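Local coordinates for protein 6-phosphogluconate dehydrogenase, NAD-binding (Geobacter metallireducens, PDB 3PEF) that probably reduces succinic semialdehyde to gamma-hydroxybutyrate with an NADP(H) cofactor, as a member of the beta-hydroxyacid dehydrogenase family, at residues 93-105 against 162-174. The protein carries 2 engineered substitutions. Numbering follows the deposited sequence. Where two conformers were deposited one is given.
Sequences DMSTVDPATSQRI and GDVGKGAEMKLVV. With NAP (NADP nicotinamide-adenine-dinucleotide phosphate), chain I.
Thr96 and Lys171 meet at about a right angle beside the NADP, with Thr96 OG1 3.3 Å from Lys171 CE and Thr96 CG2 against Lys171 CG. Bent at chi2 (58°), the lysine chain brings NZ 3.9 Å from NAP C5N, an approach without a bond; Val121 O and Asn175 OD1 accept hydrogen bonds from Lys171 NZ, the predicted catalytic amine. Thr96 N donates to the ribose hydroxyl NAP O3D (3.1 Å). Farther along, small Ala168 sets its CB 3.4 Å from Val97 O. Pro99 lacks an N-H, no cost in a first helical turn, where no preceding turn could accept it; its CG lies 3.4 Å from Glu169 CG, its CD against Leu172 CD1. Here the Rossmann-type cofactor domain packs on helix 166-194, which leads into the all-helical C-terminal domain; the helix segments run roughly antiparallel (155°). Gln103 NE2 gives Val164 O a nearly straight bond (3.0 Å); Val164 O lies in the Gln103 amide plane, the donor tilted from the Val164 carbonyl plane. Gly165's backbone angles call for glycine, and a side chain there would meet Gln103 NE2. In the second shell Glu118 joins both segments, OE2 bonded to Ser102 OG, OE1 to Gly165 N and Ala168 N, while Arg250 pairs with Glu169 OE2.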
loop_
_atom_site.group_PDB
_atom_site.type_symbol
_atom_site.label_atom_id
_atom_site.label_comp_id
_atom_site.label_asym_id
_atom_site.label_seq_id
_atom_site.Cartn_x
_atom_site.Cartn_y
_atom_site.Cartn_z
ATOM N N ASP A 93 -13.014 15.129 28.428
ATOM C CA ASP A 93 -11.928 14.260 27.976
ATOM C C ASP A 93 -11.293 14.798 26.700
ATOM O O ASP A 93 -11.949 14.890 25.646
ATOM C CB ASP A 93 -12.391 12.805 27.782
ATOM C CG ASP A 93 -11.213 11.807 27.765
ATOM O OD1 ASP A 93 -10.043 12.234 27.638
ATOM O OD2 ASP A 93 -11.455 10.592 27.897
ATOM N N MET A 94 -10.017 15.151 26.804
ATOM C CA MET A 94 -9.283 15.758 25.685
ATOM C C MET A 94 -8.324 14.770 25.013
ATOM O O MET A 94 -7.564 15.123 24.093
ATOM C CB MET A 94 -8.565 17.027 26.148
ATOM C CG MET A 94 -9.501 17.975 26.896
ATOM S SD MET A 94 -8.725 19.517 27.452
ATOM C CE MET A 94 -8.446 20.398 25.894
ATOM N N SER A 95 -8.398 13.517 25.448
ATOM C CA SER A 95 -7.616 12.443 24.839
ATOM C C SER A 95 -8.004 12.196 23.384
ATOM O O SER A 95 -9.168 12.319 23.020
ATOM C CB SER A 95 -7.825 11.143 25.618
ATOM O OG SER A 95 -7.702 11.359 27.013
ATOM N N THR A 96 -7.040 11.798 22.562
ATOM C CA THR A 96 -7.361 11.343 21.212
ATOM C C THR A 96 -7.807 9.897 21.248
ATOM O O THR A 96 -7.036 8.985 21.586
ATOM C CB THR A 96 -6.191 11.475 20.255
ATOM O OG1 THR A 96 -5.746 12.832 20.271
ATOM C CG2 THR A 96 -6.633 11.092 18.825
ATOM N N VAL A 97 -9.065 9.702 20.879
ATOM C CA VAL A 97 -9.756 8.446 21.090
ATOM C C VAL A 97 -10.761 8.303 19.956
ATOM O O VAL A 97 -11.019 9.271 19.239
ATOM C CB VAL A 97 -10.457 8.537 22.446
ATOM C CG1 VAL A 97 -11.743 7.809 22.456
ATOM C CG2 VAL A 97 -9.488 8.121 23.596
ATOM N N ASP A 98 -11.298 7.106 19.753
ATOM C CA ASP A 98 -12.273 6.912 18.681
ATOM C C ASP A 98 -13.636 7.393 19.146
ATOM O O ASP A 98 -13.903 7.433 20.348
ATOM C CB ASP A 98 -12.350 5.445 18.266
ATOM C CG ASP A 98 -12.710 4.528 19.423
ATOM O OD1 ASP A 98 -11.913 4.424 20.381
ATOM O OD2 ASP A 98 -13.791 3.916 19.379
ATOM N N PRO A 99 -14.505 7.758 18.195
ATOM C CA PRO A 99 -15.847 8.251 18.528
ATOM C C PRO A 99 -16.593 7.320 19.475
ATOM O O PRO A 99 -17.252 7.795 20.392
ATOM C CB PRO A 99 -16.571 8.263 17.172
ATOM C CG PRO A 99 -15.500 8.334 16.159
ATOM C CD PRO A 99 -14.295 7.642 16.744
ATOM N N ALA A 100 -16.531 6.012 19.259
ATOM C CA ALA A 100 -17.365 5.145 20.085
ATOM C C ALA A 100 -16.874 5.131 21.536
ATOM O O ALA A 100 -17.666 5.007 22.480
ATOM C CB ALA A 100 -17.425 3.748 19.509
ATOM N N THR A 101 -15.564 5.269 21.728
ATOM C CA THR A 101 -15.048 5.357 23.087
ATOM C C THR A 101 -15.553 6.603 23.808
ATOM O O THR A 101 -16.066 6.516 24.919
ATOM C CB THR A 101 -13.519 5.354 23.104
ATOM O OG1 THR A 101 -13.062 4.081 22.655
ATOM C CG2 THR A 101 -13.003 5.625 24.500
ATOM N N SER A 102 -15.423 7.766 23.180
ATOM C CA SER A 102 -15.844 8.986 23.853
ATOM C C SER A 102 -17.359 8.991 24.106
ATOM O O SER A 102 -17.820 9.461 25.145
ATOM C CB SER A 102 -15.405 10.227 23.086
ATOM O OG SER A 102 -16.083 10.307 21.856
ATOM N N GLN A 103 -18.135 8.435 23.179
ATOM C CA GLN A 103 -19.583 8.368 23.377
ATOM C C GLN A 103 -19.948 7.458 24.561
ATOM O O GLN A 103 -20.823 7.784 25.366
ATOM C CB GLN A 103 -20.282 7.904 22.093
ATOM C CG GLN A 103 -20.208 8.911 20.954
ATOM C CD GLN A 103 -20.655 8.323 19.621
ATOM O OE1 GLN A 103 -20.610 7.115 19.413
ATOM N NE2 GLN A 103 -21.090 9.185 18.714
ATOM N N ARG A 104 -19.262 6.321 24.638
ATOM C CA ARG A 104 -19.397 5.346 25.716
ATOM C C ARG A 104 -19.170 6.019 27.073
ATOM O O ARG A 104 -19.964 5.893 28.017
ATOM C CB ARG A 104 -18.330 4.268 25.484
ATOM C CG ARG A 104 -18.447 2.969 26.256
ATOM C CD ARG A 104 -17.389 1.969 25.739
ATOM N NE ARG A 104 -17.663 1.567 24.359
ATOM C CZ ARG A 104 -16.773 1.538 23.369
ATOM N NH1 ARG A 104 -15.509 1.884 23.577
ATOM N NH2 ARG A 104 -17.157 1.156 22.159
ATOM N N ILE A 105 -18.047 6.724 27.167
ATOM C CA ILE A 105 -17.709 7.422 28.383
ATOM C C ILE A 105 -18.767 8.472 28.733
ATOM O O ILE A 105 -19.255 8.537 29.870
ATOM C CB ILE A 105 -16.329 8.096 28.255
ATOM C CG1 ILE A 105 -15.225 7.036 28.304
ATOM C CG2 ILE A 105 -16.146 9.102 29.360
ATOM C CD1 ILE A 105 -13.884 7.520 27.738
ATOM N N GLY A 162 -20.661 19.829 17.588
ATOM C CA GLY A 162 -21.927 19.124 17.675
ATOM C C GLY A 162 -21.927 18.089 18.777
ATOM O O GLY A 162 -21.332 18.301 19.830
ATOM N N ASP A 163 -22.583 16.963 18.531
ATOM C CA ASP A 163 -22.698 15.895 19.530
ATOM C C ASP A 163 -21.387 15.123 19.729
ATOM O O ASP A 163 -20.512 15.126 18.860
ATOM C CB ASP A 163 -23.797 14.918 19.118
ATOM C CG ASP A 163 -25.151 15.581 19.001
ATOM O OD1 ASP A 163 -25.409 16.540 19.763
ATOM O OD2 ASP A 163 -25.960 15.138 18.151
ATOM N N VAL A 164 -21.274 14.441 20.860
ATOM C CA VAL A 164 -20.081 13.657 21.168
ATOM C C VAL A 164 -19.783 12.724 20.015
ATOM O O VAL A 164 -20.683 12.057 19.494
ATOM C CB VAL A 164 -20.254 12.827 22.456
ATOM C CG1 VAL A 164 -18.947 12.076 22.793
ATOM C CG2 VAL A 164 -20.673 13.733 23.612
ATOM N N GLY A 165 -18.520 12.684 19.604
ATOM C CA GLY A 165 -18.134 11.838 18.494
ATOM C C GLY A 165 -17.621 12.652 17.330
ATOM O O GLY A 165 -16.697 12.221 16.637
ATOM N N LYS A 166 -18.211 13.832 17.129
ATOM C CA LYS A 166 -17.820 14.735 16.046
ATOM C C LYS A 166 -16.410 15.284 16.275
ATOM O O LYS A 166 -15.629 15.422 15.338
ATOM C CB LYS A 166 -18.819 15.894 15.907
ATOM C CG LYS A 166 -20.155 15.510 15.265
ATOM C CD LYS A 166 -20.049 15.487 13.747
ATOM C CE LYS A 166 -21.220 14.760 13.077
ATOM N NZ LYS A 166 -20.890 13.324 12.772
ATOM N N GLY A 167 -16.092 15.594 17.527
ATOM C CA GLY A 167 -14.752 16.027 17.870
ATOM C C GLY A 167 -13.708 14.949 17.616
ATOM O O GLY A 167 -12.648 15.218 17.025
ATOM N N ALA A 168 -13.990 13.735 18.084
ATOM C CA ALA A 168 -13.096 12.595 17.871
ATOM C C ALA A 168 -12.879 12.353 16.389
ATOM O O ALA A 168 -11.752 12.142 15.953
ATOM C CB ALA A 168 -13.641 11.323 18.546
ATOM N N GLU A 169 -13.966 12.386 15.619
ATOM C CA GLU A 169 -13.887 12.175 14.178
ATOM C C GLU A 169 -13.041 13.242 13.494
ATOM O O GLU A 169 -12.226 12.939 12.628
ATOM C CB GLU A 169 -15.299 12.103 13.574
ATOM C CG GLU A 169 -15.985 10.808 13.937
ATOM C CD GLU A 169 -17.477 10.820 13.688
ATOM O OE1 GLU A 169 -18.057 11.922 13.669
ATOM O OE2 GLU A 169 -18.066 9.725 13.532
ATOM N N MET A 170 -13.215 14.493 13.898
ATOM C CA MET A 170 -12.428 15.568 13.314
ATOM C C MET A 170 -10.952 15.363 13.629
ATOM O O MET A 170 -10.088 15.489 12.760
ATOM C CB MET A 170 -12.870 16.913 13.873
ATOM C CG MET A 170 -11.995 18.068 13.395
ATOM S SD MET A 170 -12.222 18.453 11.648
ATOM C CE MET A 170 -13.943 19.034 11.632
ATOM N N LYS A 171 -10.666 15.071 14.893
ATOM C CA LYS A 171 -9.296 14.840 15.324
ATOM C C LYS A 171 -8.650 13.716 14.510
ATOM O O LYS A 171 -7.524 13.853 14.030
ATOM C CB LYS A 171 -9.248 14.513 16.822
ATOM C CG LYS A 171 -7.860 14.117 17.319
ATOM C CD LYS A 171 -6.845 15.228 17.042
ATOM C CE LYS A 171 -5.517 14.862 17.685
ATOM N NZ LYS A 171 -4.430 15.806 17.312
ATOM N N LEU A 172 -9.357 12.594 14.369
ATOM C CA LEU A 172 -8.812 11.459 13.622
ATOM C C LEU A 172 -8.581 11.781 12.133
ATOM O O LEU A 172 -7.572 11.398 11.549
ATOM C CB LEU A 172 -9.709 10.241 13.789
ATOM C CG LEU A 172 -9.769 9.678 15.216
ATOM C CD1 LEU A 172 -10.621 8.431 15.250
ATOM C CD2 LEU A 172 -8.336 9.377 15.708
ATOM N N VAL A 173 -9.518 12.487 11.513
ATOM C CA VAL A 173 -9.351 12.838 10.107
ATOM C C VAL A 173 -8.117 13.687 9.906
ATOM O O VAL A 173 -7.271 13.421 9.044
ATOM C CB VAL A 173 -10.570 13.624 9.599
ATOM C CG1 VAL A 173 -10.203 14.407 8.370
ATOM C CG2 VAL A 173 -11.731 12.670 9.341
ATOM N N VAL A 174 -8.019 14.734 10.713
ATOM C CA VAL A 174 -6.924 15.678 10.593
ATOM C C VAL A 174 -5.566 15.040 10.892
ATOM O O VAL A 174 -4.569 15.308 10.203
ATOM C CB VAL A 174 -7.194 16.902 11.495
ATOM C CG1 VAL A 174 -5.940 17.709 11.705
ATOM C CG2 VAL A 174 -8.331 17.752 10.884
HETATM P PA NAP I . 2.227 10.941 26.877
HETATM O O1A NAP I . 2.744 9.591 26.565
HETATM O O2A NAP I . 3.247 11.928 27.277
HETATM O O5B NAP I . 1.110 10.851 28.021
HETATM C C5B NAP I . 0.217 9.771 28.067
HETATM C C4B NAP I . -0.581 9.920 29.350
HETATM O O4B NAP I . -1.522 8.870 29.412
HETATM C C3B NAP I . 0.312 9.782 30.579
HETATM O O3B NAP I . -0.223 10.659 31.542
HETATM C C2B NAP I . 0.063 8.350 31.007
HETATM O O2B NAP I . 0.268 8.091 32.372
HETATM C C1B NAP I . -1.410 8.236 30.664
HETATM N N9A NAP I . -1.836 6.830 30.616
HETATM C C8A NAP I . -1.486 5.901 29.667
HETATM N N7A NAP I . -2.073 4.726 29.989
HETATM C C5A NAP I . -2.774 4.893 31.128
HETATM C C6A NAP I . -3.561 4.022 31.864
HETATM N N6A NAP I . -3.703 2.764 31.470
HETATM N N1A NAP I . -4.170 4.470 33.005
HETATM C C2A NAP I . -4.013 5.786 33.407
HETATM N N3A NAP I . -3.235 6.652 32.662
HETATM C C4A NAP I . -2.634 6.210 31.537
HETATM O O3 NAP I . 1.477 11.445 25.567
HETATM P PN NAP I . 0.791 12.835 25.241
HETATM O O1N NAP I . 1.355 13.372 23.992
HETATM O O2N NAP I . 0.745 13.704 26.434
HETATM O O5D NAP I . -0.647 12.175 24.939
HETATM C C5D NAP I . -1.843 12.542 25.574
HETATM C C4D NAP I . -2.926 12.549 24.496
HETATM O O4D NAP I . -2.829 13.680 23.664
HETATM C C3D NAP I . -2.789 11.378 23.545
HETATM O O3D NAP I . -4.111 10.974 23.260
HETATM C C2D NAP I . -2.109 11.960 22.315
HETATM O O2D NAP I . -2.460 11.236 21.169
HETATM C C1D NAP I . -2.742 13.328 22.296
HETATM N N1N NAP I . -2.028 14.418 21.595
HETATM C C2N NAP I . -0.667 14.500 21.628
HETATM C C3N NAP I . -0.011 15.561 21.009
HETATM C C7N NAP I . 1.482 15.674 21.093
HETATM O O7N NAP I . 2.106 16.437 20.120
HETATM N N7N NAP I . 2.210 15.059 22.040
HETATM C C4N NAP I . -0.741 16.555 20.349
HETATM C C5N NAP I . -2.132 16.476 20.348
HETATM C C6N NAP I . -2.770 15.412 20.987
HETATM P P2B NAP I . 1.755 7.783 32.961
HETATM O O1X NAP I . 1.526 7.055 34.278
HETATM O O2X NAP I . 2.490 6.927 31.981
HETATM O O3X NAP I . 2.500 9.074 33.157
#